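Local coordinates for protein glutaredoxin-glutathione complex (Polygonaceae, PDB 5KQA) that binds glutathione and, as a glutaredoxin of the thioredoxin clan, probably uses it to reduce disulfides and glutathione mixed disulfides, at residues Y49-L60 and C104-R112. Numbering follows the deposited sequence.
Sequences YCSRVKKLFDQL and CDSVMEKHR. With GSH (glutathione), chain B.
Val-53 presses its CG1 branch against Cys-104, 3.4 Å from SG, where the two backbones come nearest, CA to CA. Cys-104 SG stands anti to its own backbone N (chi1 -172°), which carries the sulfur across to helix 49-60; there it also lies over one face of the Arg-52 guanidinium, near the rim. Further along, Leu-56 splits its two methyls: CD2 slides past Val-107 CG1 at 3.5 Å and touches Met-108 SD, while CD1 sits over the face of the His-111 ring in a CH-pi contact, 4.0 Å from its centroid. With an alanine in place of Leu-56, a gap would probably open against Val-107 and Met-108, and the His-111 ring would lose the methyl over its face. Phe-57 CZ meets Val-107 CG1, the two side chains coming from opposite directions; Val-41 and Val-94 of the sheet back the Phe-57 ring. The helices run 28° apart with no hydrogen bond between them; the polar chemistry gathers at the N-terminal end of helix 104-112. There Cys-104 N donates to glutathione O11 (2.8 Å) and Asp-105 N to O12 (3.0 Å), while Tyr-49 lays a ring face against glutathione CB1. Apolar packing thus probably helps to set the start of helix 104-112 beside Tyr-49, and two of its first backbone N-H groups, probably aided by the helix dipole, hold the gamma-glutamyl carboxylate.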
ATOM      1  N   TYR A  49      -1.962 -12.641   1.676  1.00  8.12           N
ATOM      2  CA  TYR A  49      -0.842 -11.807   2.115  1.00  9.94           C
ATOM      3  C   TYR A  49      -1.312 -10.427   2.558  1.00  9.88           C
ATOM      4  O   TYR A  49      -0.764  -9.839   3.490  1.00  6.94           O
ATOM      5  CB  TYR A  49       0.196 -11.676   0.992  1.00 13.56           C
ATOM      6  CG  TYR A  49       0.933 -12.965   0.732  1.00 16.95           C
ATOM      7  CD1 TYR A  49       1.821 -13.472   1.670  1.00 17.62           C
ATOM      8  CD2 TYR A  49       0.728 -13.685  -0.442  1.00 21.58           C
ATOM      9  CE1 TYR A  49       2.495 -14.649   1.448  1.00 19.51           C
ATOM     10  CE2 TYR A  49       1.407 -14.863  -0.678  1.00 21.55           C
ATOM     11  CZ  TYR A  49       2.288 -15.338   0.270  1.00 23.20           C
ATOM     12  OH  TYR A  49       2.960 -16.509   0.040  1.00 22.50           O
ATOM     13  N   CYS A  50      -2.320  -9.910   1.866  1.00 11.47           N
ATOM     14  CA  CYS A  50      -2.943  -8.649   2.246  1.00 12.70           C
ATOM     15  C   CYS A  50      -3.569  -8.765   3.628  1.00 13.49           C
ATOM     16  O   CYS A  50      -3.410  -7.874   4.461  1.00 12.03           O
ATOM     17  CB  CYS A  50      -3.991  -8.233   1.223  1.00  9.84           C
ATOM     18  SG  CYS A  50      -3.336  -7.808  -0.387  1.00 13.90           S
ATOM     19  N   SER A  51      -4.259  -9.876   3.879  1.00 13.30           N
ATOM     20  CA  SER A  51      -4.844 -10.118   5.192  1.00 14.63           C
ATOM     21  C   SER A  51      -3.786 -10.164   6.291  1.00 11.03           C
ATOM     22  O   SER A  51      -3.996  -9.617   7.368  1.00 12.16           O
ATOM     23  CB  SER A  51      -5.647 -11.416   5.192  1.00 14.12           C
ATOM     24  OG  SER A  51      -6.770 -11.281   4.349  1.00 20.51           O
ATOM     25  N   ARG A  52      -2.660 -10.822   6.024  1.00 11.90           N
ATOM     26  CA  ARG A  52      -1.551 -10.858   6.983  1.00 12.62           C
ATOM     27  C   ARG A  52      -1.043  -9.466   7.360  1.00 10.83           C
ATOM     28  O   ARG A  52      -0.843  -9.172   8.545  1.00 14.04           O
ATOM     29  CB  ARG A  52      -0.379 -11.684   6.431  1.00  8.93           C
ATOM     30  CG  ARG A  52      -0.573 -13.191   6.492  1.00 20.07           C
ATOM     31  CD  ARG A  52       0.528 -13.849   7.316  1.00 34.16           C
ATOM     32  NE  ARG A  52       1.779 -13.935   6.573  1.00 52.20           N
ATOM     33  CZ  ARG A  52       2.981 -13.704   7.089  1.00 28.79           C
ATOM     34  NH1 ARG A  52       4.053 -13.813   6.318  1.00 34.23           N
ATOM     35  NH2 ARG A  52       3.118 -13.365   8.365  1.00 22.97           N
ATOM     36  N   VAL A  53      -0.822  -8.611   6.363  1.00 11.70           N
ATOM     37  CA  VAL A  53      -0.223  -7.306   6.648  1.00 10.97           C
ATOM     38  C   VAL A  53      -1.225  -6.433   7.380  1.00  7.98           C
ATOM     39  O   VAL A  53      -0.848  -5.670   8.271  1.00  8.98           O
ATOM     40  CB  VAL A  53       0.289  -6.559   5.371  1.00 13.20           C
ATOM     41  CG1 VAL A  53       1.336  -7.382   4.644  1.00 25.66           C
ATOM     42  CG2 VAL A  53      -0.843  -6.171   4.448  1.00 17.13           C
ATOM     43  N   LYS A  54      -2.504  -6.561   7.032  1.00 12.39           N
ATOM     44  CA  LYS A  54      -3.550  -5.812   7.723  1.00 11.62           C
ATOM     45  C   LYS A  54      -3.637  -6.229   9.190  1.00 12.46           C
ATOM     46  O   LYS A  54      -3.785  -5.390  10.083  1.00  8.43           O
ATOM     47  CB  LYS A  54      -4.914  -6.013   7.052  1.00 13.98           C
ATOM     48  CG  LYS A  54      -5.067  -5.380   5.685  1.00 15.88           C
ATOM     49  CD  LYS A  54      -6.326  -5.920   5.009  1.00 14.52           C
ATOM     50  CE  LYS A  54      -6.379  -5.562   3.546  1.00 20.75           C
ATOM     51  NZ  LYS A  54      -7.556  -6.187   2.850  1.00 15.72           N
ATOM     52  N   LYS A  55      -3.574  -7.534   9.432  1.00  9.30           N
ATOM     53  CA  LYS A  55      -3.605  -8.055  10.795  1.00 12.68           C
ATOM     54  C   LYS A  55      -2.426  -7.524  11.627  1.00 13.82           C
ATOM     55  O   LYS A  55      -2.595  -7.140  12.786  1.00 10.82           O
ATOM     56  CB  LYS A  55      -3.597  -9.586  10.763  1.00 19.37           C
ATOM     57  CG  LYS A  55      -3.916 -10.260  12.082  1.00 20.88           C
ATOM     58  CD  LYS A  55      -4.162 -11.751  11.859  1.00 43.07           C
ATOM     59  CE  LYS A  55      -4.608 -12.461  13.132  1.00 45.59           C
ATOM     60  NZ  LYS A  55      -3.536 -12.509  14.169  1.00 51.45           N
ATOM     61  N   LEU A  56      -1.234  -7.502  11.034  1.00  9.77           N
ATOM     62  CA  LEU A  56      -0.058  -6.928  11.695  1.00 14.13           C
ATOM     63  C   LEU A  56      -0.285  -5.467  12.071  1.00 13.84           C
ATOM     64  O   LEU A  56      -0.049  -5.067  13.208  1.00 13.20           O
ATOM     65  CB  LEU A  56       1.183  -7.035  10.801  1.00 15.69           C
ATOM     66  CG  LEU A  56       2.448  -6.370  11.375  1.00 16.43           C
ATOM     67  CD1 LEU A  56       3.064  -7.220  12.463  1.00 20.09           C
ATOM     68  CD2 LEU A  56       3.465  -6.054  10.310  1.00 13.65           C
ATOM     69  N   PHE A  57      -0.727  -4.665  11.106  1.00 12.19           N
ATOM     70  CA  PHE A  57      -0.989  -3.252  11.362  1.00 14.67           C
ATOM     71  C   PHE A  57      -2.078  -3.067  12.414  1.00 14.70           C
ATOM     72  O   PHE A  57      -1.987  -2.158  13.235  1.00 15.17           O
ATOM     73  CB  PHE A  57      -1.380  -2.527  10.068  1.00  9.51           C
ATOM     74  CG  PHE A  57      -0.254  -2.379   9.107  1.00 11.14           C
ATOM     75  CD1 PHE A  57       1.017  -2.052   9.560  1.00 12.98           C
ATOM     76  CD2 PHE A  57      -0.450  -2.577   7.753  1.00 10.89           C
ATOM     77  CE1 PHE A  57       2.070  -1.916   8.681  1.00 15.29           C
ATOM     78  CE2 PHE A  57       0.604  -2.449   6.867  1.00 10.05           C
ATOM     79  CZ  PHE A  57       1.862  -2.114   7.331  1.00 15.01           C
ATOM     80  N   ASP A  58      -3.105  -3.916  12.391  1.00 10.90           N
ATOM     81  CA  ASP A  58      -4.148  -3.872  13.421  1.00 18.37           C
ATOM     82  C   ASP A  58      -3.532  -4.011  14.814  1.00 17.49           C
ATOM     83  O   ASP A  58      -3.789  -3.204  15.715  1.00 16.38           O
ATOM     84  CB  ASP A  58      -5.193  -4.982  13.213  1.00 17.28           C
ATOM     85  CG  ASP A  58      -6.064  -4.762  11.975  1.00 19.96           C
ATOM     86  OD1 ASP A  58      -6.242  -3.603  11.547  1.00 17.83           O
ATOM     87  OD2 ASP A  58      -6.583  -5.763  11.433  1.00 22.87           O
ATOM     88  N   GLN A  59      -2.707  -5.043  14.972  1.00 17.95           N
ATOM     89  CA  GLN A  59      -2.107  -5.377  16.261  1.00 17.60           C
ATOM     90  C   GLN A  59      -1.091  -4.318  16.720  1.00 20.09           C
ATOM     91  O   GLN A  59      -0.897  -4.103  17.922  1.00 17.34           O
ATOM     92  CB  GLN A  59      -1.466  -6.766  16.177  1.00 15.06           C
ATOM     93  CG  GLN A  59      -2.497  -7.871  15.921  1.00 17.90           C
ATOM     94  CD  GLN A  59      -1.882  -9.249  15.759  1.00 29.56           C
ATOM     95  OE1 GLN A  59      -0.762  -9.388  15.271  1.00 29.42           O
ATOM     96  NE2 GLN A  59      -2.619 -10.276  16.167  1.00 32.80           N
ATOM     97  N   LEU A  60      -0.464  -3.640  15.764  1.00 13.74           N
ATOM     98  CA  LEU A  60       0.481  -2.570  16.082  1.00 11.78           C
ATOM     99  C   LEU A  60      -0.215  -1.271  16.452  1.00 11.45           C
ATOM    100  O   LEU A  60       0.437  -0.319  16.880  1.00 17.86           O
ATOM    101  CB  LEU A  60       1.416  -2.296  14.906  1.00 17.10           C
ATOM    102  CG  LEU A  60       2.423  -3.358  14.487  1.00 18.10           C
ATOM    103  CD1 LEU A  60       3.221  -2.817  13.307  1.00 17.45           C
ATOM    104  CD2 LEU A  60       3.337  -3.745  15.641  1.00 16.16           C
ATOM    105  N   CYS A 104       4.082  -8.005   1.713  1.00 14.38           N
ATOM    106  CA  CYS A 104       4.013  -8.568   3.058  1.00 17.93           C
ATOM    107  C   CYS A 104       5.395  -8.876   3.623  1.00 16.09           C
ATOM    108  O   CYS A 104       5.720  -8.505   4.757  1.00 13.76           O
ATOM    109  CB  CYS A 104       3.170  -9.843   3.057  1.00 21.62           C
ATOM    110  SG  CYS A 104       2.834 -10.471   4.711  1.00 23.72           S
ATOM    111  N   ASP A 105       6.201  -9.561   2.822  1.00 16.74           N
ATOM    112  CA  ASP A 105       7.575  -9.877   3.187  1.00 21.13           C
ATOM    113  C   ASP A 105       8.375  -8.629   3.569  1.00 20.30           C
ATOM    114  O   ASP A 105       9.070  -8.614   4.584  1.00 14.15           O
ATOM    115  CB  ASP A 105       8.256 -10.604   2.039  1.00 17.03           C
ATOM    116  CG  ASP A 105       7.810 -10.090   0.680  1.00 40.17           C
ATOM    117  OD1 ASP A 105       7.565  -8.864   0.541  1.00 26.98           O
ATOM    118  OD2 ASP A 105       7.694 -10.920  -0.250  1.00 39.44           O
ATOM    119  N   SER A 106       8.278  -7.588   2.748  1.00  9.47           N
ATOM    120  CA  SER A 106       8.987  -6.336   3.007  1.00 14.45           C
ATOM    121  C   SER A 106       8.573  -5.707   4.331  1.00 11.95           C
ATOM    122  O   SER A 106       9.411  -5.195   5.075  1.00 12.56           O
ATOM    123  CB  SER A 106       8.745  -5.341   1.871  1.00 18.11           C
ATOM    124  OG  SER A 106       9.104  -5.905   0.621  1.00 20.14           O
ATOM    125  N   VAL A 107       7.273  -5.739   4.619  1.00 12.33           N
ATOM    126  CA  VAL A 107       6.758  -5.176   5.860  1.00 15.14           C
ATOM    127  C   VAL A 107       7.229  -6.015   7.040  1.00 14.40           C
ATOM    128  O   VAL A 107       7.653  -5.481   8.068  1.00 12.80           O
ATOM    129  CB  VAL A 107       5.209  -5.096   5.862  1.00 13.46           C
ATOM    130  CG1 VAL A 107       4.696  -4.783   7.263  1.00 16.40           C
ATOM    131  CG2 VAL A 107       4.719  -4.053   4.836  1.00 10.22           C
ATOM    132  N   MET A 108       7.151  -7.330   6.884  1.00 12.57           N
ATOM    133  CA  MET A 108       7.642  -8.247   7.908  1.00 18.81           C
ATOM    134  C   MET A 108       9.140  -8.045   8.164  1.00 11.29           C
ATOM    135  O   MET A 108       9.600  -8.126   9.306  1.00 17.38           O
ATOM    136  CB  MET A 108       7.361  -9.700   7.507  1.00 14.07           C
ATOM    137  CG  MET A 108       5.887 -10.059   7.457  1.00 14.28           C
ATOM    138  SD  MET A 108       5.037  -9.588   8.975  1.00 28.26           S
ATOM    139  CE  MET A 108       3.321  -9.784   8.486  1.00 26.65           C
ATOM    140  N   GLU A 109       9.900  -7.789   7.108  1.00 12.95           N
ATOM    141  CA  GLU A 109      11.328  -7.483   7.255  1.00 15.11           C
ATOM    142  C   GLU A 109      11.565  -6.249   8.132  1.00 17.43           C
ATOM    143  O   GLU A 109      12.442  -6.255   8.999  1.00 19.29           O
ATOM    144  CB  GLU A 109      11.978  -7.282   5.880  1.00 21.84           C
ATOM    145  CG  GLU A 109      13.398  -6.758   5.922  1.00 24.39           C
ATOM    146  CD  GLU A 109      13.842  -6.130   4.593  1.00 59.86           C
ATOM    147  OE1 GLU A 109      13.322  -6.547   3.528  1.00 35.29           O
ATOM    148  OE2 GLU A 109      14.705  -5.212   4.617  1.00 48.16           O
ATOM    149  N   LYS A 110      10.787  -5.193   7.910  1.00 15.89           N
ATOM    150  CA  LYS A 110      10.922  -3.970   8.703  1.00 13.87           C
ATOM    151  C   LYS A 110      10.472  -4.171  10.148  1.00 16.95           C
ATOM    152  O   LYS A 110      10.992  -3.540  11.063  1.00 13.32           O
ATOM    153  CB  LYS A 110      10.118  -2.831   8.068  1.00 15.99           C
ATOM    154  CG  LYS A 110      10.478  -2.542   6.611  1.00 20.54           C
ATOM    155  CD  LYS A 110      11.783  -1.761   6.482  1.00 36.81           C
ATOM    156  CE  LYS A 110      12.030  -1.336   5.031  1.00 39.24           C
ATOM    157  NZ  LYS A 110      13.084  -0.279   4.888  1.00 49.13           N
ATOM    158  N   HIS A 111       9.486  -5.033  10.349  1.00 12.13           N
ATOM    159  CA  HIS A 111       9.018  -5.335  11.694  1.00 14.09           C
ATOM    160  C   HIS A 111      10.118  -6.094  12.433  1.00 18.14           C
ATOM    161  O   HIS A 111      10.395  -5.852  13.607  1.00 13.01           O
ATOM    162  CB  HIS A 111       7.734  -6.145  11.630  1.00 10.34           C
ATOM    163  CG  HIS A 111       7.133  -6.457  12.970  1.00 18.15           C
ATOM    164  ND1 HIS A 111       6.939  -5.498  13.942  1.00 16.45           N
ATOM    165  CD2 HIS A 111       6.664  -7.616  13.480  1.00 15.63           C
ATOM    166  CE1 HIS A 111       6.373  -6.060  14.997  1.00 15.98           C
ATOM    167  NE2 HIS A 111       6.188  -7.340  14.742  1.00 19.37           N
ATOM    168  N   ARG A 112      10.769  -6.991  11.706  1.00 19.83           N
ATOM    169  CA  ARG A 112      11.821  -7.830  12.250  1.00 18.23           C
ATOM    170  C   ARG A 112      13.052  -7.018  12.689  1.00 22.04           C
ATOM    171  O   ARG A 112      13.667  -7.335  13.704  1.00 14.49           O
ATOM    172  CB  ARG A 112      12.208  -8.880  11.209  1.00 21.78           C
ATOM    173  CG  ARG A 112      13.236  -9.890  11.668  1.00 32.99           C
ATOM    174  CD  ARG A 112      13.371 -11.032  10.652  1.00 32.06           C
ATOM    175  NE  ARG A 112      13.933 -10.584   9.377  1.00 61.62           N
ATOM    176  CZ  ARG A 112      13.276 -10.580   8.217  1.00 58.51           C
ATOM    177  NH1 ARG A 112      12.015 -11.009   8.151  1.00 37.67           N
ATOM    178  NH2 ARG A 112      13.889 -10.149   7.118  1.00 37.52           N
TER
HETATM  179  N1  GSH B 201       6.007 -12.051  -1.533  1.00 27.82           N
HETATM  180  CA1 GSH B 201       4.788 -11.344  -1.755  1.00 24.36           C
HETATM  181  C1  GSH B 201       4.412 -10.675  -0.452  1.00 25.14           C
HETATM  182  O11 GSH B 201       3.630  -9.686  -0.449  1.00 15.02           O
HETATM  183  O12 GSH B 201       4.899 -11.102   0.632  1.00 25.97           O
HETATM  184  CB1 GSH B 201       3.697 -12.289  -2.241  1.00 20.28           C
HETATM  185  CG1 GSH B 201       2.374 -11.553  -2.416  1.00 22.92           C
HETATM  186  CD1 GSH B 201       1.457 -12.253  -3.417  1.00 27.70           C
HETATM  187  OE1 GSH B 201       1.793 -13.302  -3.935  1.00 32.31           O
HETATM  188  N2  GSH B 201       0.195 -11.679  -3.754  1.00 20.62           N
HETATM  189  CA2 GSH B 201      -0.682 -12.303  -4.694  1.00 29.31           C
HETATM  190  C2  GSH B 201      -0.783 -11.526  -5.983  1.00 31.35           C
HETATM  191  O2  GSH B 201      -0.752 -10.305  -5.995  1.00 24.17           O
HETATM  192  CB2 GSH B 201      -2.109 -12.308  -4.193  1.00 32.36           C
HETATM  193  SG2 GSH B 201      -2.390 -13.600  -3.015  1.00 36.56           S
HETATM  194  N3  GSH B 201      -0.971 -12.240  -7.195  1.00 29.92           N
HETATM  195  CA3 GSH B 201      -1.112 -11.520  -8.414  1.00 28.23           C
HETATM  196  C3  GSH B 201      -2.389 -10.684  -8.342  1.00 35.85           C
HETATM  197  O31 GSH B 201      -2.463  -9.583  -8.948  1.00 46.17           O
HETATM  198  O32 GSH B 201      -3.391 -11.070  -7.672  1.00 29.58           O